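Side-chain contact in phiAB6 tailspike (Unidentified phage, PDB 5JS4), which probably recognises and fragments the exopolysaccharide of Acinetobacter baumannii as a trimeric, beta-helical phage tailspike: residues 578-583 with 596-601. Residues are numbered along the deposited sequence; the frame is centred on the assembly and turned at random.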
loop_
_atom_site.group_PDB
_atom_site.type_symbol
_atom_site.label_atom_id
_atom_site.label_comp_id
_atom_site.label_asym_id
_atom_site.label_seq_id
_atom_site.Cartn_x
_atom_site.Cartn_y
_atom_site.Cartn_z
ATOM N N ALA A 578 -21.007 22.986 22.441
ATOM C CA ALA A 578 -19.961 22.605 21.498
ATOM C C ALA A 578 -18.612 22.574 22.206
ATOM O O ALA A 578 -18.412 23.273 23.198
ATOM C CB ALA A 578 -19.915 23.578 20.332
ATOM N N GLN A 579 -17.691 21.767 21.689
ATOM C CA GLN A 579 -16.337 21.687 22.237
ATOM C C GLN A 579 -15.670 23.054 22.229
ATOM O O GLN A 579 -15.747 23.778 21.236
ATOM C CB GLN A 579 -15.483 20.732 21.411
ATOM C CG GLN A 579 -15.873 19.275 21.554
ATOM C CD GLN A 579 -15.011 18.355 20.711
ATOM O OE1 GLN A 579 -14.218 18.806 19.880
ATOM N NE2 GLN A 579 -15.159 17.055 20.924
ATOM N N TYR A 580 -15.021 23.403 23.335
ATOM C CA TYR A 580 -14.217 24.615 23.390
ATOM C C TYR A 580 -12.744 24.235 23.413
ATOM O O TYR A 580 -12.277 23.592 24.356
ATOM C CB TYR A 580 -14.548 25.477 24.611
ATOM C CG TYR A 580 -13.651 26.693 24.670
ATOM C CD1 TYR A 580 -13.781 27.715 23.736
ATOM C CD2 TYR A 580 -12.642 26.799 25.623
ATOM C CE1 TYR A 580 -12.945 28.816 23.757
ATOM C CE2 TYR A 580 -11.802 27.901 25.654
ATOM C CZ TYR A 580 -11.956 28.904 24.721
ATOM O OH TYR A 580 -11.122 29.994 24.747
ATOM N N LEU A 581 -12.027 24.638 22.369
ATOM C CA LEU A 581 -10.583 24.436 22.279
ATOM C C LEU A 581 -9.888 25.726 22.701
ATOM O O LEU A 581 -10.083 26.770 22.084
ATOM C CB LEU A 581 -10.169 24.026 20.862
ATOM C CG LEU A 581 -10.261 22.524 20.546
ATOM C CD1 LEU A 581 -11.679 21.990 20.672
ATOM C CD2 LEU A 581 -9.708 22.237 19.157
ATOM N N ALA A 582 -9.098 25.645 23.769
ATOM C CA ALA A 582 -8.368 26.790 24.304
ATOM C C ALA A 582 -6.988 26.863 23.672
ATOM O O ALA A 582 -6.403 25.835 23.339
ATOM C CB ALA A 582 -8.242 26.671 25.810
ATOM N N SER A 583 -6.467 28.080 23.543
ATOM C CA SER A 583 -5.180 28.326 22.892
ATOM C C SER A 583 -4.104 28.671 23.908
ATOM O O SER A 583 -4.348 29.441 24.836
ATOM C CB SER A 583 -5.308 29.473 21.889
ATOM O OG SER A 583 -6.130 29.098 20.801
ATOM N N TYR A 596 -11.510 30.098 29.182
ATOM C CA TYR A 596 -12.649 30.965 28.923
ATOM C C TYR A 596 -13.770 30.602 29.874
ATOM O O TYR A 596 -14.015 29.421 30.138
ATOM C CB TYR A 596 -13.124 30.825 27.473
ATOM C CG TYR A 596 -13.997 31.968 27.021
ATOM C CD1 TYR A 596 -15.376 31.926 27.190
ATOM C CD2 TYR A 596 -13.441 33.099 26.437
ATOM C CE1 TYR A 596 -16.176 32.981 26.783
ATOM C CE2 TYR A 596 -14.232 34.157 26.026
ATOM C CZ TYR A 596 -15.598 34.094 26.200
ATOM O OH TYR A 596 -16.384 35.150 25.791
ATOM N N ASN A 597 -14.426 31.629 30.399
ATOM C CA ASN A 597 -15.585 31.453 31.251
ATOM C C ASN A 597 -16.815 31.792 30.430
ATOM O O ASN A 597 -17.064 32.957 30.140
ATOM C CB ASN A 597 -15.478 32.356 32.480
ATOM C CG ASN A 597 -16.466 31.984 33.562
ATOM O OD1 ASN A 597 -17.630 31.702 33.279
ATOM N ND2 ASN A 597 -16.010 31.983 34.811
ATOM N N HIS A 598 -17.559 30.764 30.034
ATOM C CA HIS A 598 -18.756 30.955 29.207
ATOM C C HIS A 598 -19.975 31.383 30.021
ATOM O O HIS A 598 -21.011 31.735 29.450
ATOM C CB HIS A 598 -19.047 29.696 28.392
ATOM C CG HIS A 598 -18.067 29.469 27.285
ATOM N ND1 HIS A 598 -16.963 28.656 27.421
ATOM C CD2 HIS A 598 -18.009 29.969 26.030
ATOM C CE1 HIS A 598 -16.278 28.653 26.295
ATOM N NE2 HIS A 598 -16.888 29.445 25.435
ATOM N N GLY A 599 -19.853 31.366 31.344
ATOM C CA GLY A 599 -20.879 31.919 32.220
ATOM C C GLY A 599 -20.905 33.438 32.159
ATOM O O GLY A 599 -21.969 34.043 31.997
ATOM N N SER A 600 -19.732 34.053 32.289
ATOM C CA SER A 600 -19.596 35.510 32.269
ATOM C C SER A 600 -19.061 36.049 30.942
ATOM O O SER A 600 -18.998 37.263 30.757
ATOM C CB SER A 600 -18.664 35.959 33.393
ATOM O OG SER A 600 -17.388 35.350 33.264
ATOM N N ASN A 601 -18.677 35.153 30.032
ATOM C CA ASN A 601 -18.102 35.518 28.733
ATOM C C ASN A 601 -16.827 36.342 28.868
ATOM O O ASN A 601 -16.707 37.448 28.336
ATOM C CB ASN A 601 -19.154 36.195 27.849
ATOM C CG ASN A 601 -20.314 35.270 27.548
ATOM O OD1 ASN A 601 -20.109 34.152 27.081
ATOM N ND2 ASN A 601 -21.532 35.713 27.837
#
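His598 points the CE1 corner of its imidazole into one face of the Tyr580 ring, reaching CG of Tyr580 at 3.7 Å, nearer the CB end of that ring than its hydroxyl. The two planes stand at 77°, an edge-to-face pair with centroids 5.0 Å apart. Tyr580 extends its ring toward the neighbouring strand with CG anti to the backbone N (chi1 177°); the rim around CZ makes apolar contact with CB of Tyr596 (3.6 Å), and the OH lies beside the same CB at 3.5 Å. The two tyrosine rings are inclined by 46°. From that CB the Tyr596 ring turns to a face of the imidazole, where CD1 of Tyr596 sits 3.3 Å from the His598 plane, over the ring centre. Both imidazole nitrogens are hydrogen-bonded, ND1 with Lys588 NZ of the second subunit and NE2 with a malonic acid probably from the crystallisation liquor, which should fix the ring's rotation. Asn597 OD1 accepts from Gly599 N (3.0 Å) in an Asx turn that bends the chain around His598. The three aromatic residues cluster at the open end of the antiparallel hairpin 579-586/591-597, His598 coming from the turn after it, and line a surface malonate pocket near a subunit interface.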